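One contact in two related proteins. Structure 1 is putative branched-chain amino acid transport system substrate-binding protein from Rhodopseudomonas palustris, which probably binds aromatic acids such as p-coumarate in the periplasm and hands them to an ABC transporter for uptake: PDB 4F8J (chain A, 1.60 Å), residues Lys36-His41 and Val297-Leu302. Structure 2 is extracellular ligand-binding receptor from Rhodopseudomonas palustris: PDB 4EYQ (chain B, 1.96 Å), residues Lys36-His41 and Val297-Leu302. One frame, after least-squares fit of the local backbone (RMSD 0.26 Å); residues are numbered along the deposited sequences.

Structure 1 (4F8J).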
loop_
_atom_site.group_PDB
_atom_site.type_symbol
_atom_site.label_atom_id
_atom_site.label_comp_id
_atom_site.label_asym_id
_atom_site.label_seq_id
_atom_site.Cartn_x
_atom_site.Cartn_y
_atom_site.Cartn_z
ATOM N N LYS A 36 18.636 11.812 4.576
ATOM C CA LYS A 36 18.519 12.986 5.445
ATOM C C LYS A 36 18.794 14.290 4.699
ATOM O O LYS A 36 18.579 15.353 5.241
ATOM C CB LYS A 36 19.489 12.889 6.616
ATOM C CG LYS A 36 19.098 11.826 7.638
ATOM C CD LYS A 36 19.982 11.925 8.869
ATOM C CE LYS A 36 19.351 11.364 10.152
ATOM N NZ LYS A 36 18.476 10.184 9.948
ATOM N N GLU A 37 19.161 14.161 3.434
ATOM C CA GLU A 37 19.669 15.264 2.632
ATOM C C GLU A 37 19.576 14.836 1.174
ATOM O O GLU A 37 19.881 13.683 0.863
ATOM C CB GLU A 37 21.120 15.473 3.019
ATOM C CG GLU A 37 21.714 16.805 2.681
ATOM C CD GLU A 37 23.133 16.881 3.216
ATOM O OE1 GLU A 37 23.980 16.120 2.719
ATOM O OE2 GLU A 37 23.380 17.644 4.166
ATOM N N ILE A 38 19.160 15.738 0.282
ATOM C CA ILE A 38 19.172 15.453 -1.150
ATOM C C ILE A 38 19.878 16.654 -1.816
ATOM O O ILE A 38 19.502 17.809 -1.584
ATOM C CB ILE A 38 17.765 15.227 -1.762
ATOM C CG1 ILE A 38 17.100 13.987 -1.153
ATOM C CG2 ILE A 38 17.886 15.134 -3.285
ATOM C CD1 ILE A 38 15.609 13.852 -1.468
ATOM N N GLY A 39 20.927 16.386 -2.585
ATOM C CA GLY A 39 21.661 17.489 -3.264
ATOM C C GLY A 39 22.311 18.471 -2.311
ATOM O O GLY A 39 22.539 19.649 -2.661
ATOM N N GLY A 40 22.572 18.008 -1.094
ATOM C CA GLY A 40 23.119 18.875 -0.067
ATOM C C GLY A 40 22.128 19.665 0.716
ATOM O O GLY A 40 22.519 20.350 1.689
ATOM N N HIS A 41 20.854 19.580 0.327
ATOM C CA HIS A 41 19.794 20.285 1.018
ATOM C C HIS A 41 19.284 19.355 2.090
ATOM O O HIS A 41 18.849 18.243 1.752
ATOM C CB HIS A 41 18.712 20.642 0.041
ATOM C CG HIS A 41 19.130 21.657 -0.990
ATOM N ND1 HIS A 41 18.936 22.990 -0.818
ATOM C CD2 HIS A 41 19.734 21.505 -2.233
ATOM C CE1 HIS A 41 19.440 23.655 -1.872
ATOM N NE2 HIS A 41 19.914 22.764 -2.755
ATOM N N VAL A 297 13.572 12.650 -8.179
ATOM C CA VAL A 297 12.893 13.835 -8.710
ATOM C C VAL A 297 13.380 15.144 -8.097
ATOM O O VAL A 297 13.369 16.183 -8.784
ATOM C CB VAL A 297 11.350 13.756 -8.626
ATOM C CG1 VAL A 297 10.821 12.603 -9.451
ATOM C CG2 VAL A 297 10.844 13.714 -7.201
ATOM N N VAL A 298 13.833 15.127 -6.852
ATOM C CA VAL A 298 14.278 16.385 -6.224
ATOM C C VAL A 298 15.500 17.016 -6.901
ATOM O O VAL A 298 15.475 18.199 -7.180
ATOM C CB VAL A 298 14.428 16.218 -4.688
ATOM C CG1 VAL A 298 15.298 17.354 -4.125
ATOM C CG2 VAL A 298 13.025 16.107 -4.032
ATOM N N PRO A 299 16.543 16.233 -7.284
ATOM C CA PRO A 299 17.696 16.864 -7.974
ATOM C C PRO A 299 17.243 17.519 -9.295
ATOM O O PRO A 299 17.768 18.562 -9.699
ATOM C CB PRO A 299 18.637 15.688 -8.179
ATOM C CG PRO A 299 18.354 14.770 -7.006
ATOM C CD PRO A 299 16.829 14.837 -6.894
ATOM N N VAL A 300 16.261 16.917 -9.975
ATOM C CA VAL A 300 15.715 17.515 -11.199
ATOM C C VAL A 300 15.066 18.886 -10.924
ATOM O O VAL A 300 15.342 19.875 -11.614
ATOM C CB VAL A 300 14.756 16.551 -11.944
ATOM C CG1 VAL A 300 14.124 17.236 -13.164
ATOM C CG2 VAL A 300 15.513 15.275 -12.298
ATOM N N ALA A 301 14.253 18.963 -9.886
ATOM C CA ALA A 301 13.583 20.191 -9.525
ATOM C C ALA A 301 14.595 21.248 -9.069
ATOM O O ALA A 301 14.462 22.433 -9.420
ATOM C CB ALA A 301 12.523 19.931 -8.454
ATOM N N LEU A 302 15.638 20.806 -8.351
ATOM C CA LEU A 302 16.695 21.714 -7.859
ATOM C C LEU A 302 17.452 22.405 -9.003
ATOM O O LEU A 302 18.051 23.480 -8.823
ATOM C CB LEU A 302 17.664 20.985 -6.931
ATOM C CG LEU A 302 17.167 20.612 -5.556
ATOM C CD1 LEU A 302 18.147 19.648 -4.826
ATOM C CD2 LEU A 302 16.908 21.857 -4.733
#
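Ile38 meets Val298 and Pro299 where the type I' turn from Ile38 to His41, joining the edge strand 37-38 to strand 41-49 in the six-stranded sheet of this periplasmic binding protein, packs on the last turns of helix 282-302. The tight part is buried: with chi1 -64° Ile38 turns CG2 to the helix, 3.5 Å from CG1 of Val298, and the two side chains cross at about a right angle. The same methyl lies 3.8 Å from CD of Pro299. Ile8 of strand 8-14 also touches Val298. Toward solvent, the partly exposed Leu302 and His41 approach from opposite directions, still closely, with CD1 of Leu302 3.6 Å from CD2 of His41. Asn6 O accepts a hydrogen bond from His41 ND1, restraining the ring. Looser is the exposed Gly39, its CA 4.4 Å from CD1 of Leu302.

Structure 2 (4EYQ).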
loop_
_atom_site.group_PDB
_atom_site.type_symbol
_atom_site.label_atom_id
_atom_site.label_comp_id
_atom_site.label_asym_id
_atom_site.label_seq_id
_atom_site.Cartn_x
_atom_site.Cartn_y
_atom_site.Cartn_z
ATOM N N LYS B 36 18.611 11.773 4.614
ATOM C CA LYS B 36 18.485 12.932 5.490
ATOM C C LYS B 36 18.856 14.228 4.765
ATOM O O LYS B 36 18.714 15.329 5.300
ATOM C CB LYS B 36 19.383 12.735 6.719
ATOM C CG LYS B 36 18.949 11.629 7.680
ATOM C CD LYS B 36 17.577 11.902 8.302
ATOM C CE LYS B 36 17.088 10.711 9.125
ATOM N NZ LYS B 36 16.301 9.720 8.333
ATOM N N GLU B 37 19.347 14.073 3.546
ATOM C CA GLU B 37 19.848 15.176 2.754
ATOM C C GLU B 37 19.698 14.746 1.295
ATOM O O GLU B 37 20.037 13.620 0.949
ATOM C CB GLU B 37 21.316 15.435 3.133
ATOM C CG GLU B 37 22.090 16.320 2.181
ATOM C CD GLU B 37 22.648 15.554 0.988
ATOM O OE1 GLU B 37 23.338 14.533 1.190
ATOM O OE2 GLU B 37 22.409 15.968 -0.159
ATOM N N ILE B 38 19.169 15.626 0.449
ATOM C CA ILE B 38 19.074 15.366 -0.992
ATOM C C ILE B 38 19.605 16.587 -1.767
ATOM O O ILE B 38 19.179 17.717 -1.526
ATOM C CB ILE B 38 17.626 15.026 -1.419
ATOM C CG1 ILE B 38 17.101 13.844 -0.603
ATOM C CG2 ILE B 38 17.579 14.688 -2.902
ATOM C CD1 ILE B 38 15.670 13.462 -0.915
ATOM N N GLY B 39 20.552 16.352 -2.673
ATOM C CA GLY B 39 21.187 17.420 -3.441
ATOM C C GLY B 39 21.862 18.507 -2.623
ATOM O O GLY B 39 21.905 19.655 -3.044
ATOM N N GLY B 40 22.384 18.167 -1.452
ATOM C CA GLY B 40 23.011 19.152 -0.583
ATOM C C GLY B 40 22.060 19.741 0.449
ATOM O O GLY B 40 22.499 20.292 1.457
ATOM N N HIS B 41 20.757 19.616 0.213
ATOM C CA HIS B 41 19.766 20.162 1.138
ATOM C C HIS B 41 19.312 19.194 2.200
ATOM O O HIS B 41 18.931 18.064 1.887
ATOM C CB HIS B 41 18.568 20.706 0.356
ATOM C CG HIS B 41 18.945 21.783 -0.624
ATOM N ND1 HIS B 41 18.984 23.088 -0.285
ATOM C CD2 HIS B 41 19.354 21.706 -1.964
ATOM C CE1 HIS B 41 19.380 23.817 -1.352
ATOM N NE2 HIS B 41 19.600 22.968 -2.382
ATOM N N VAL B 297 13.487 12.746 -7.975
ATOM C CA VAL B 297 12.863 13.933 -8.574
ATOM C C VAL B 297 13.417 15.253 -8.046
ATOM O O VAL B 297 13.400 16.270 -8.758
ATOM C CB VAL B 297 11.311 13.967 -8.496
ATOM C CG1 VAL B 297 10.702 12.800 -9.271
ATOM C CG2 VAL B 297 10.801 14.038 -7.058
ATOM N N ILE B 298 13.871 15.254 -6.794
ATOM C CA ILE B 298 14.373 16.486 -6.194
ATOM C C ILE B 298 15.620 17.081 -6.887
ATOM O O ILE B 298 15.617 18.293 -7.187
ATOM C CB ILE B 298 14.538 16.369 -4.654
ATOM C CG1 ILE B 298 13.158 16.402 -4.006
ATOM C CG2 ILE B 298 15.474 17.464 -4.112
ATOM C CD1 ILE B 298 13.202 16.222 -2.514
ATOM N N PRO B 299 16.680 16.261 -7.164
ATOM C CA PRO B 299 17.836 16.882 -7.850
ATOM C C PRO B 299 17.452 17.496 -9.214
ATOM O O PRO B 299 18.022 18.521 -9.635
ATOM C CB PRO B 299 18.827 15.707 -8.024
ATOM C CG PRO B 299 18.420 14.694 -6.991
ATOM C CD PRO B 299 16.916 14.829 -6.888
ATOM N N VAL B 300 16.488 16.887 -9.898
ATOM C CA VAL B 300 15.940 17.505 -11.111
ATOM C C VAL B 300 15.265 18.853 -10.843
ATOM O O VAL B 300 15.577 19.857 -11.519
ATOM C CB VAL B 300 15.004 16.550 -11.892
ATOM C CG1 VAL B 300 14.400 17.267 -13.091
ATOM C CG2 VAL B 300 15.809 15.327 -12.348
ATOM N N ALA B 301 14.353 18.884 -9.870
ATOM C CA ALA B 301 13.663 20.130 -9.503
ATOM C C ALA B 301 14.632 21.242 -9.083
ATOM O O ALA B 301 14.439 22.404 -9.450
ATOM C CB ALA B 301 12.639 19.881 -8.407
ATOM N N LEU B 302 15.679 20.877 -8.337
ATOM C CA LEU B 302 16.724 21.822 -7.927
ATOM C C LEU B 302 17.432 22.533 -9.093
ATOM O O LEU B 302 18.068 23.578 -8.914
ATOM C CB LEU B 302 17.744 21.129 -7.034
ATOM C CG LEU B 302 17.260 20.792 -5.622
ATOM C CD1 LEU B 302 18.291 19.908 -4.929
ATOM C CD2 LEU B 302 16.979 22.054 -4.794
#
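Ile38 meets Ile298 and Pro299 in the buried, tight part of the contact. With chi1 -56° Ile38 turns CG2 to the helix, 3.7 Å from CG2 of Ile298, and the two side chains cross at about a right angle. With CG1 of Ile298 anti to the carbonyl carbon (chi1 -74°) and the chain extended beyond it (chi2 177°), CD1 of Ile298 arrives 4.0 Å from CD1 of Ile38. The CG2 methyl of Ile38 also lies 4.0 Å from CD of Pro299. Ile8 of strand 8-14 touches Ile298 as well. Toward solvent, the partly exposed Leu302 and His41 approach from opposite directions, still closely, with CD1 of Leu302 3.6 Å from CD2 of His41. Asn6 O accepts a hydrogen bond from His41 ND1, restraining the ring. Looser is the exposed Gly39, its CA 4.1 Å from CD1 of Leu302.

Structure 1 against structure 2
Both structures hold the same turn against the same helix: the comparable CA atoms coincide within the error, and the side chains of Ile38(A), His41(A) and Leu302(A) keep their places in Ile38(B), His41(B) and Leu302(B), while Lys36(A), away from the contact, lies differently from Lys36(B). The exchange is Val298(A) against Ile298(B), both buried, whose CB atoms coincide within the error. Matched by place, CG1 of Val298(A) and CG2 of Ile298(B) are 0.2 Å apart, and CG2 of Val298(A) and CG1 of Ile298(B) are 0.3 Å apart. The branch facing Ile38(A) and Ile38(B) is therefore retained, and CB of Val298(A) lies 3.9 Å from CG2 of Ile38(A), as CB of Ile298(B) does from CG2 of Ile38(B). What is added is CD1 of Ile298(B), which has no counterpart in Val298(A). Within a contact present in both structures, it places one more methyl beside CD1 of Ile38(B), 4.0 Å from CD1 of Ile298(B), and may modestly increase the hydrophobic packing there.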